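Local coordinates for protein amphinase-2 (PDB 2P7S) that hydrolyses polymeric RNA, including poly(U), poly(C) and ribosomal RNA, as a secreted cytotoxic endonuclease of the pancreatic ribonuclease family, at residues T52-V55 against K56-C59; K10-T13 against K14-S18; A22-C26 against N27-N31. All coordinates share one frame; numbering follows the deposited sequence.

Interaction 1 (T52-V55 against K56-C59)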
ATOM      1  N   THR A  52      -1.408  -2.282 -10.855  1.00 29.62           N
ATOM      2  CA  THR A  52      -0.171  -1.599 -10.488  1.00 29.25           C
ATOM      3  C   THR A  52       0.144  -0.330 -11.272  1.00 28.62           C
ATOM      4  O   THR A  52       0.683   0.626 -10.716  1.00 27.10           O
ATOM      5  CB  THR A  52       1.030  -2.542 -10.621  1.00 30.05           C
ATOM      6  OG1 THR A  52       1.190  -2.919 -11.993  1.00 31.15           O
ATOM      7  CG2 THR A  52       0.823  -3.787  -9.779  1.00 28.18           C
ATOM      8  N   GLY A  53      -0.182  -0.336 -12.563  1.00 29.47           N
ATOM      9  CA  GLY A  53       0.086   0.806 -13.423  1.00 29.31           C
ATOM     10  C   GLY A  53      -0.348   2.159 -12.898  1.00 28.70           C
ATOM     11  O   GLY A  53       0.457   3.092 -12.874  1.00 30.54           O
ATOM     12  N   PRO A  54      -1.620   2.312 -12.493  1.00 29.20           N
ATOM     13  CA  PRO A  54      -2.130   3.583 -11.968  1.00 29.01           C
ATOM     14  C   PRO A  54      -1.347   4.069 -10.746  1.00 28.52           C
ATOM     15  O   PRO A  54      -1.205   5.278 -10.525  1.00 29.12           O
ATOM     16  CB  PRO A  54      -3.582   3.258 -11.627  1.00 30.28           C
ATOM     17  CG  PRO A  54      -3.939   2.219 -12.651  1.00 31.28           C
ATOM     18  CD  PRO A  54      -2.712   1.333 -12.646  1.00 31.03           C
ATOM     19  N   VAL A  55      -0.843   3.131  -9.952  1.00 27.10           N
ATOM     20  CA  VAL A  55      -0.076   3.504  -8.769  1.00 27.05           C
ATOM     21  C   VAL A  55       1.313   3.987  -9.189  1.00 28.57           C
ATOM     22  O   VAL A  55       1.841   4.949  -8.633  1.00 28.83           O
ATOM     23  CB  VAL A  55       0.067   2.318  -7.778  1.00 26.37           C
ATOM     24  CG1 VAL A  55       0.783   2.785  -6.509  1.00 24.85           C
ATOM     25  CG2 VAL A  55      -1.304   1.767  -7.425  1.00 27.06           C
ATOM     26  N   LYS A  56       1.905   3.324 -10.174  1.00 29.27           N
ATOM     27  CA  LYS A  56       3.220   3.741 -10.640  1.00 30.96           C
ATOM     28  C   LYS A  56       3.150   5.132 -11.271  1.00 31.54           C
ATOM     29  O   LYS A  56       4.081   5.927 -11.135  1.00 29.30           O
ATOM     30  CB  LYS A  56       3.778   2.731 -11.645  1.00 32.19           C
ATOM     31  CG  LYS A  56       5.150   3.105 -12.174  1.00 32.26           C
ATOM     32  CD  LYS A  56       5.789   1.958 -12.936  1.00 35.09           C
ATOM     33  CE  LYS A  56       7.171   2.354 -13.446  1.00 35.67           C
ATOM     34  NZ  LYS A  56       7.870   1.182 -14.047  1.00 37.31           N
ATOM     35  N   GLU A  57       2.037   5.429 -11.940  1.00 33.04           N
ATOM     36  CA  GLU A  57       1.837   6.726 -12.586  0.50 34.43           C
ATOM     37  C   GLU A  57       2.013   7.894 -11.612  1.00 34.78           C
ATOM     38  O   GLU A  57       2.319   9.017 -12.022  1.00 33.87           O
ATOM     39  CB  GLU A  57       0.432   6.808 -13.198  0.50 36.43           C
ATOM     40  CG  GLU A  57       0.136   5.786 -14.289  0.50 39.89           C
ATOM     41  CD  GLU A  57      -1.253   5.955 -14.884  0.50 41.30           C
ATOM     42  OE1 GLU A  57      -1.534   7.039 -15.439  0.50 43.55           O
ATOM     43  OE2 GLU A  57      -2.066   5.009 -14.799  0.50 41.99           O
ATOM     44  N   ILE A  58       1.805   7.635 -10.324  1.00 33.61           N
ATOM     45  CA  ILE A  58       1.930   8.687  -9.323  1.00 33.28           C
ATOM     46  C   ILE A  58       3.325   9.314  -9.362  1.00 33.70           C
ATOM     47  O   ILE A  58       3.509  10.479  -9.004  1.00 34.54           O
ATOM     48  CB  ILE A  58       1.681   8.140  -7.896  1.00 32.57           C
ATOM     49  CG1 ILE A  58       0.292   7.496  -7.813  1.00 32.48           C
ATOM     50  CG2 ILE A  58       1.792   9.269  -6.880  1.00 31.89           C
ATOM     51  CD1 ILE A  58       0.030   6.756  -6.497  1.00 30.78           C
ATOM     52  N   CYS A  59       4.305   8.541  -9.812  1.00 32.57           N
ATOM     53  CA  CYS A  59       5.683   9.014  -9.866  1.00 32.61           C
ATOM     54  C   CYS A  59       6.171   9.427 -11.262  1.00 34.11           C
ATOM     55  O   CYS A  59       7.358   9.692 -11.448  1.00 33.27           O
ATOM     56  CB  CYS A  59       6.613   7.922  -9.332  1.00 30.94           C
ATOM     57  SG  CYS A  59       6.306   7.383  -7.614  1.00 29.23           S
TER
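The short helix of the ribonuclease fold that follows strand 45-49 is held by K56 and E57 turning their backbone amides back onto T52 and G53. K56 N donates to T52 O at 3.0 Å, and E57 N donates to G53 O, also at 3.0 Å; both are alpha-helical i to i+4 bonds that meet the acceptor nearly along its C=O axis. The next bond spans one residue fewer: I58 N reaches V55 O at 3.2 Å, three residues back, and comes from above the carbonyl plane at a C=O...N angle of 115°. It is of the i to i+3 kind, as in a 3-10 turn.

On the solvent side E57 folds back over the first turn. In one of its two conformers CG lies beside the backbone N (chi1 -62°) and the chain then runs extended, which carries CG to 3.1 Å from G53 O and sets OE2 3.2 Å from P54 CA. On the inner side V55 and I58 lie side by side and point the same way, with V55 CG1 4.0 Å from I58 CD1.

V55 continues inward onto F11 of helix 6-15, which T52 also touches through W8 and K12. I58 rests on I96 and I98 of strand 86-101, and just beyond it the C59-C100 disulfide ties the segment to that same strand.

Interaction 2 (K10-T13 against K14-S18). With ACT (acetate ion), chain D.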
ATOM      1  N   LYS A  10       9.055  -4.675  -3.960  1.00 27.62           N
ATOM      2  CA  LYS A  10       8.705  -4.793  -2.552  1.00 27.59           C
ATOM      3  C   LYS A  10       7.452  -3.968  -2.254  1.00 27.22           C
ATOM      4  O   LYS A  10       6.584  -4.409  -1.498  1.00 26.18           O
ATOM      5  CB  LYS A  10       9.860  -4.315  -1.671  1.00 30.63           C
ATOM      6  CG  LYS A  10       9.632  -4.543  -0.185  1.00 32.79           C
ATOM      7  CD  LYS A  10      10.748  -3.931   0.641  1.00 35.25           C
ATOM      8  CE  LYS A  10      10.497  -4.114   2.126  1.00 36.03           C
ATOM      9  NZ  LYS A  10      11.545  -3.448   2.951  1.00 39.19           N
ATOM     10  N   PHE A  11       7.361  -2.777  -2.849  1.00 25.29           N
ATOM     11  CA  PHE A  11       6.202  -1.911  -2.642  1.00 24.08           C
ATOM     12  C   PHE A  11       4.928  -2.581  -3.157  1.00 24.44           C
ATOM     13  O   PHE A  11       3.902  -2.571  -2.475  1.00 21.64           O
ATOM     14  CB  PHE A  11       6.384  -0.568  -3.359  1.00 24.00           C
ATOM     15  CG  PHE A  11       5.216   0.372  -3.196  1.00 21.04           C
ATOM     16  CD1 PHE A  11       5.245   1.385  -2.244  1.00 23.79           C
ATOM     17  CD2 PHE A  11       4.083   0.238  -3.993  1.00 21.33           C
ATOM     18  CE1 PHE A  11       4.155   2.259  -2.088  1.00 23.02           C
ATOM     19  CE2 PHE A  11       2.994   1.099  -3.846  1.00 21.86           C
ATOM     20  CZ  PHE A  11       3.030   2.111  -2.891  1.00 22.35           C
ATOM     21  N   LYS A  12       4.989  -3.144  -4.366  1.00 23.49           N
ATOM     22  CA  LYS A  12       3.826  -3.813  -4.957  1.00 25.22           C
ATOM     23  C   LYS A  12       3.360  -4.978  -4.089  1.00 25.65           C
ATOM     24  O   LYS A  12       2.165  -5.155  -3.850  1.00 25.45           O
ATOM     25  CB  LYS A  12       4.151  -4.358  -6.356  1.00 26.91           C
ATOM     26  CG  LYS A  12       4.209  -3.317  -7.465  1.00 29.32           C
ATOM     27  CD  LYS A  12       4.386  -3.978  -8.837  1.00 30.41           C
ATOM     28  CE  LYS A  12       5.741  -4.661  -8.957  1.00 32.17           C
ATOM     29  NZ  LYS A  12       5.905  -5.369 -10.266  1.00 35.12           N
ATOM     30  N   THR A  13       4.318  -5.775  -3.633  1.00 24.89           N
ATOM     31  CA  THR A  13       4.026  -6.943  -2.814  1.00 25.50           C
ATOM     32  C   THR A  13       3.379  -6.545  -1.491  1.00 25.25           C
ATOM     33  O   THR A  13       2.373  -7.118  -1.081  1.00 26.14           O
ATOM     34  CB  THR A  13       5.325  -7.755  -2.522  1.00 28.12           C
ATOM     35  OG1 THR A  13       5.835  -8.304  -3.746  1.00 29.84           O
ATOM     36  CG2 THR A  13       5.041  -8.899  -1.552  1.00 28.12           C
ATOM     37  N   LYS A  14       3.957  -5.544  -0.843  1.00 23.27           N
ATOM     38  CA  LYS A  14       3.464  -5.085   0.438  1.00 23.97           C
ATOM     39  C   LYS A  14       2.200  -4.221   0.410  1.00 24.14           C
ATOM     40  O   LYS A  14       1.402  -4.276   1.344  1.00 25.33           O
ATOM     41  CB  LYS A  14       4.573  -4.316   1.165  1.00 22.16           C
ATOM     42  CG  LYS A  14       4.230  -3.967   2.606  1.00 27.45           C
ATOM     43  CD  LYS A  14       5.404  -3.326   3.339  1.00 30.08           C
ATOM     44  CE  LYS A  14       5.068  -3.148   4.812  1.00 29.93           C
ATOM     45  NZ  LYS A  14       6.148  -2.448   5.546  1.00 34.19           N
ATOM     46  N   HIS A  15       2.004  -3.448  -0.654  1.00 22.54           N
ATOM     47  CA  HIS A  15       0.867  -2.530  -0.712  1.00 24.84           C
ATOM     48  C   HIS A  15      -0.175  -2.642  -1.804  1.00 27.06           C
ATOM     49  O   HIS A  15      -1.237  -2.031  -1.686  1.00 30.99           O
ATOM     50  CB  HIS A  15       1.389  -1.091  -0.737  1.00 22.14           C
ATOM     51  CG  HIS A  15       2.175  -0.723   0.475  1.00 22.83           C
ATOM     52  ND1 HIS A  15       1.590  -0.564   1.709  1.00 19.45           N
ATOM     53  CD2 HIS A  15       3.501  -0.511   0.652  1.00 21.45           C
ATOM     54  CE1 HIS A  15       2.522  -0.269   2.597  1.00 22.48           C
ATOM     55  NE2 HIS A  15       3.690  -0.231   1.983  1.00 21.11           N
ATOM     56  N   ILE A  16       0.100  -3.374  -2.875  1.00 26.52           N
ATOM     57  CA  ILE A  16      -0.894  -3.453  -3.931  1.00 25.75           C
ATOM     58  C   ILE A  16      -1.595  -4.801  -3.980  1.00 25.30           C
ATOM     59  O   ILE A  16      -0.955  -5.854  -3.950  1.00 26.22           O
ATOM     60  CB  ILE A  16      -0.275  -3.132  -5.307  1.00 26.83           C
ATOM     61  CG1 ILE A  16       0.447  -1.780  -5.240  1.00 28.16           C
ATOM     62  CG2 ILE A  16      -1.377  -3.064  -6.361  1.00 26.69           C
ATOM     63  CD1 ILE A  16       0.974  -1.275  -6.571  1.00 26.64           C
ATOM     64  N   THR A  17      -2.921  -4.764  -4.036  1.00 24.50           N
ATOM     65  CA  THR A  17      -3.685  -5.997  -4.084  1.00 24.76           C
ATOM     66  C   THR A  17      -4.710  -6.033  -5.207  1.00 24.78           C
ATOM     67  O   THR A  17      -5.341  -5.018  -5.531  1.00 25.68           O
ATOM     68  CB  THR A  17      -4.419  -6.269  -2.742  1.00 23.01           C
ATOM     69  OG1 THR A  17      -5.085  -7.537  -2.828  1.00 26.23           O
ATOM     70  CG2 THR A  17      -5.449  -5.190  -2.448  1.00 21.14           C
ATOM     71  N   SER A  18      -4.861  -7.213  -5.808  1.00 25.31           N
ATOM     72  CA  SER A  18      -5.828  -7.407  -6.882  1.00 25.91           C
ATOM     73  C   SER A  18      -7.149  -7.908  -6.285  1.00 26.18           C
ATOM     74  O   SER A  18      -8.138  -8.087  -6.995  1.00 25.16           O
ATOM     75  CB  SER A  18      -5.299  -8.427  -7.896  1.00 27.22           C
ATOM     76  OG  SER A  18      -5.124  -9.702  -7.299  1.00 30.17           O
TER
HETATM   77  C   ACT D 506       7.288   0.321   1.891  1.00 50.06           C
HETATM   78  O   ACT D 506       8.313   0.372   2.605  1.00 51.03           O
HETATM   79  OXT ACT D 506       6.191   1.048   1.980  1.00 48.66           O
HETATM   80  CH3 ACT D 506       7.306  -0.714   0.775  1.00 49.56           C
HETATM   81  O   HOH W   1      -0.178  -6.596  -1.526  1.00 41.84           O
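F11 and H15, one turn apart on the N-terminal helix, bring an aromatic ring up to the histidine that, by similarity, is the proton acceptor of the ribonuclease active site. Backbone bonds come first. K14 N donates to K10 O and H15 N to F11 O (2.8 Å), and I16 N still reaches K12 O although I16 has already left helical geometry. Where the helix gives way to the strand, water 1 donates to both T13 O and I16 O and bridges the turn.

The ring contacts centre on F11. Its CG stands opposite the backbone N (chi1 180°), which swings the ring along the helix toward H15. H15 CB lies over the phenyl face, 4.3 Å from the centroid, as a CH-pi contact, while CD2 of the imidazole sits over the same ring near its rim. The two ring planes are inclined at 47°, so the pair is neither a stack nor edge-to-face. Apolar contacts extend this patch: I16 CG1 is 4.1 Å from F11 CE2, and I16 CD1 packs on K12 CG at 3.9 Å.

Polar contacts fix the imidazole at both nitrogens. NE2 donates to OXT of an acetate ion at 2.8 Å, the oxygen lying at the ring edge, and ND1 is hydrogen-bonded to T46 O. The acetate, probably from the crystallisation liquor, also binds H107 ND1 and F108 N, and thus spans the two histidines that, by similarity, are the catalytic pair. K10 and K14 share D38 as salt-bridge partner.

Helix 52-56 covers I16 through V55, strand 104-111 meets F11 through P105 and F108, and the backbones of H15 and T17 hydrogen-bond with I48 of strand 45-49.

Interaction 3 (A22-C26 against N27-N31). With NAG (2-acetamido-2-deoxy-beta-D-glucopyranose), chain B.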
ATOM      1  N   ALA A  22     -14.211  -6.592  -0.388  1.00 33.82           N
ATOM      2  CA  ALA A  22     -15.007  -7.595   0.312  1.00 34.33           C
ATOM      3  C   ALA A  22     -14.269  -8.912   0.540  1.00 35.15           C
ATOM      4  O   ALA A  22     -14.433  -9.551   1.580  1.00 34.94           O
ATOM      5  CB  ALA A  22     -16.285  -7.847  -0.459  1.00 36.69           C
ATOM      6  N   ASP A  23     -13.461  -9.325  -0.431  1.00 32.79           N
ATOM      7  CA  ASP A  23     -12.724 -10.576  -0.305  1.00 33.15           C
ATOM      8  C   ASP A  23     -11.435 -10.434   0.480  1.00 33.33           C
ATOM      9  O   ASP A  23     -10.834 -11.432   0.872  1.00 33.81           O
ATOM     10  CB  ASP A  23     -12.384 -11.155  -1.682  1.00 33.97           C
ATOM     11  CG  ASP A  23     -13.599 -11.679  -2.408  1.00 34.46           C
ATOM     12  OD1 ASP A  23     -14.520 -12.174  -1.724  1.00 34.86           O
ATOM     13  OD2 ASP A  23     -13.623 -11.605  -3.657  1.00 34.15           O
ATOM     14  N   PHE A  24     -11.002  -9.197   0.700  1.00 31.92           N
ATOM     15  CA  PHE A  24      -9.763  -8.981   1.423  1.00 29.58           C
ATOM     16  C   PHE A  24      -9.948  -9.278   2.902  1.00 27.69           C
ATOM     17  O   PHE A  24     -10.950  -8.895   3.506  1.00 27.73           O
ATOM     18  CB  PHE A  24      -9.270  -7.541   1.253  1.00 29.73           C
ATOM     19  CG  PHE A  24      -7.836  -7.353   1.653  1.00 27.00           C
ATOM     20  CD1 PHE A  24      -6.807  -7.681   0.775  1.00 28.55           C
ATOM     21  CD2 PHE A  24      -7.511  -6.904   2.930  1.00 27.02           C
ATOM     22  CE1 PHE A  24      -5.466  -7.568   1.162  1.00 26.13           C
ATOM     23  CE2 PHE A  24      -6.183  -6.790   3.330  1.00 23.99           C
ATOM     24  CZ  PHE A  24      -5.157  -7.122   2.446  1.00 25.99           C
ATOM     25  N   ASN A  25      -8.966  -9.959   3.481  1.00 26.94           N
ATOM     26  CA  ASN A  25      -9.017 -10.304   4.893  1.00 25.45           C
ATOM     27  C   ASN A  25      -7.681  -9.997   5.537  1.00 24.76           C
ATOM     28  O   ASN A  25      -6.680 -10.665   5.269  1.00 24.33           O
ATOM     29  CB  ASN A  25      -9.338 -11.791   5.074  1.00 27.05           C
ATOM     30  CG  ASN A  25      -9.589 -12.157   6.526  1.00 28.81           C
ATOM     31  OD1 ASN A  25      -8.930 -11.645   7.426  1.00 31.13           O
ATOM     32  ND2 ASN A  25     -10.532 -13.060   6.758  1.00 28.39           N
ATOM     33  N   CYS A  26      -7.666  -8.979   6.388  1.00 23.27           N
ATOM     34  CA  CYS A  26      -6.442  -8.596   7.075  1.00 22.76           C
ATOM     35  C   CYS A  26      -5.794  -9.756   7.829  1.00 24.01           C
ATOM     36  O   CYS A  26      -4.573  -9.921   7.801  1.00 23.27           O
ATOM     37  CB  CYS A  26      -6.727  -7.467   8.063  1.00 24.71           C
ATOM     38  SG  CYS A  26      -7.024  -5.837   7.302  1.00 24.55           S
ATOM     39  N   ASN A  27      -6.603 -10.552   8.518  1.00 22.97           N
ATOM     40  CA  ASN A  27      -6.060 -11.667   9.289  1.00 24.99           C
ATOM     41  C   ASN A  27      -5.310 -12.661   8.429  1.00 25.23           C
ATOM     42  O   ASN A  27      -4.383 -13.322   8.897  1.00 27.37           O
ATOM     43  CB  ASN A  27      -7.175 -12.368  10.061  1.00 26.52           C
ATOM     44  CG  ASN A  27      -7.906 -11.425  10.970  1.00 28.23           C
ATOM     45  OD1 ASN A  27      -7.285 -10.543  11.567  1.00 30.51           O
ATOM     46  ND2 ASN A  27      -9.219 -11.595  11.084  1.00 30.71           N
ATOM     47  N   ARG A  28      -5.704 -12.753   7.166  1.00 25.62           N
ATOM     48  CA  ARG A  28      -5.061 -13.659   6.223  1.00 26.24           C
ATOM     49  C   ARG A  28      -3.785 -13.061   5.627  1.00 26.66           C
ATOM     50  O   ARG A  28      -2.700 -13.621   5.759  1.00 26.56           O
ATOM     51  CB  ARG A  28      -6.022 -13.996   5.076  1.00 26.21           C
ATOM     52  CG  ARG A  28      -5.384 -14.810   3.951  1.00 29.13           C
ATOM     53  CD  ARG A  28      -6.178 -14.712   2.647  1.00 29.34           C
ATOM     54  NE  ARG A  28      -7.523 -15.285   2.744  1.00 33.08           N
ATOM     55  CZ  ARG A  28      -8.637 -14.655   2.372  1.00 34.19           C
ATOM     56  NH1 ARG A  28      -8.577 -13.425   1.879  1.00 34.60           N
ATOM     57  NH2 ARG A  28      -9.815 -15.256   2.481  1.00 35.92           N
ATOM     58  N   THR A  29      -3.927 -11.909   4.981  1.00 26.52           N
ATOM     59  CA  THR A  29      -2.812 -11.263   4.303  1.00 26.17           C
ATOM     60  C   THR A  29      -1.715 -10.673   5.188  1.00 26.97           C
ATOM     61  O   THR A  29      -0.535 -10.759   4.840  1.00 26.93           O
ATOM     62  CB  THR A  29      -3.343 -10.196   3.331  1.00 27.71           C
ATOM     63  OG1 THR A  29      -4.363 -10.784   2.513  1.00 26.72           O
ATOM     64  CG2 THR A  29      -2.225  -9.684   2.435  1.00 27.73           C
ATOM     65  N   MET A  30      -2.083 -10.077   6.320  1.00 25.25           N
ATOM     66  CA  MET A  30      -1.073  -9.527   7.224  1.00 25.74           C
ATOM     67  C   MET A  30      -0.203 -10.666   7.762  1.00 26.77           C
ATOM     68  O   MET A  30       0.902 -10.442   8.261  1.00 27.77           O
ATOM     69  CB  MET A  30      -1.726  -8.788   8.401  1.00 24.38           C
ATOM     70  CG  MET A  30      -2.357  -7.438   8.056  1.00 23.59           C
ATOM     71  SD  MET A  30      -1.199  -6.246   7.323  1.00 24.48           S
ATOM     72  CE  MET A  30      -0.273  -5.706   8.762  1.00 25.21           C
ATOM     73  N   ASN A  31      -0.708 -11.893   7.664  1.00 27.13           N
ATOM     74  CA  ASN A  31       0.036 -13.054   8.146  1.00 29.16           C
ATOM     75  C   ASN A  31       0.441 -13.982   7.009  1.00 32.20           C
ATOM     76  O   ASN A  31       0.811 -15.138   7.232  1.00 32.77           O
ATOM     77  CB  ASN A  31      -0.800 -13.821   9.174  1.00 29.31           C
ATOM     78  CG  ASN A  31      -1.069 -13.006  10.417  1.00 29.30           C
ATOM     79  OD1 ASN A  31      -0.139 -12.613  11.121  1.00 30.05           O
ATOM     80  ND2 ASN A  31      -2.344 -12.731  10.690  1.00 28.57           N
TER
HETATM   81  C1  NAG B   1     -10.015 -10.616  11.799  1.00 32.30           C
HETATM   82  C2  NAG B   1     -11.456 -10.629  11.269  1.00 33.20           C
HETATM   83  C3  NAG B   1     -12.299  -9.617  12.049  1.00 34.81           C
HETATM   84  C4  NAG B   1     -12.223  -9.951  13.537  1.00 34.33           C
HETATM   85  C5  NAG B   1     -10.753  -9.909  13.977  1.00 33.55           C
HETATM   86  C6  NAG B   1     -10.551 -10.227  15.454  1.00 33.30           C
HETATM   87  C7  NAG B   1     -12.301 -10.917   9.029  1.00 34.95           C
HETATM   88  C8  NAG B   1     -12.265 -10.489   7.571  1.00 37.98           C
HETATM   89  N2  NAG B   1     -11.463 -10.301   9.856  1.00 36.29           N
HETATM   90  O3  NAG B   1     -13.647  -9.659  11.605  1.00 33.89           O
HETATM   91  O4  NAG B   1     -13.001  -9.002  14.292  1.00 38.85           O
HETATM   92  O5  NAG B   1      -9.989 -10.873  13.216  1.00 31.87           O
HETATM   93  O6  NAG B   1     -10.982 -11.544  15.760  1.00 35.93           O
HETATM   94  O7  NAG B   1     -13.085 -11.794   9.394  1.00 37.48           O
HETATM   95  O   HOH W   2     -10.385 -13.860   9.828  1.00 29.02           O
HETATM   96  O   HOH W   3      -6.991 -11.182   2.201  1.00 32.70           O
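N25 caps the N-terminus of helix 26-29 and lies against the glycosylated N27. From its CB outward, the first neighbour is R28: CB sits over one face of the guanidinium, 3.7 Å from NH1, while the edge of that group donates in plane from NH1 to D23 O (3.2 Å). CG stands opposite the backbone N (chi1 -172°), and this turns the amide toward the first turn of the helix. There OD1 accepts weakly from N27 N at 2.8 Å and, more distantly, from R28 N, the N-cap bonds. ND2, the other branch, donates to water 2, which also accepts from N27 ND2, and lies against methyl C8 of the sugar's acetamido group. With an alanine here, the amides of N27 and R28 would probably lose their side-chain cap, and the sugar methyl the amide it rests on.

The backbone O of N25 takes R28 N and T29 N, the latter nearly straight at 170°. C26, the first helical residue, is disulfide-bonded to C79 of strand 74-83, and F24 CZ packs on T29 CB. Water 3 accepts from N25 N and R28 NH1 and lies 2.7 Å from T29 OG1.

Overall arrangement
All three contacts are local helical turns, but their surroundings differ. Interaction 2 lies nearest the middle of the chain and is partly buried, with its chemistry drawn from rings and the active-site histidine; interaction 1 is a surface turn whose inner side is aliphatic, and interaction 3, also partly buried, is a polar helix start carrying a glycan. Interactions 1 and 2 pack together directly, with T52 CG2 on K12 CD. Interactions 2 and 3 meet more lightly, T17 against F24. Interactions 1 and 3 lie on opposite sides of the chain's centre, and each is tied by a disulfide to a different strand.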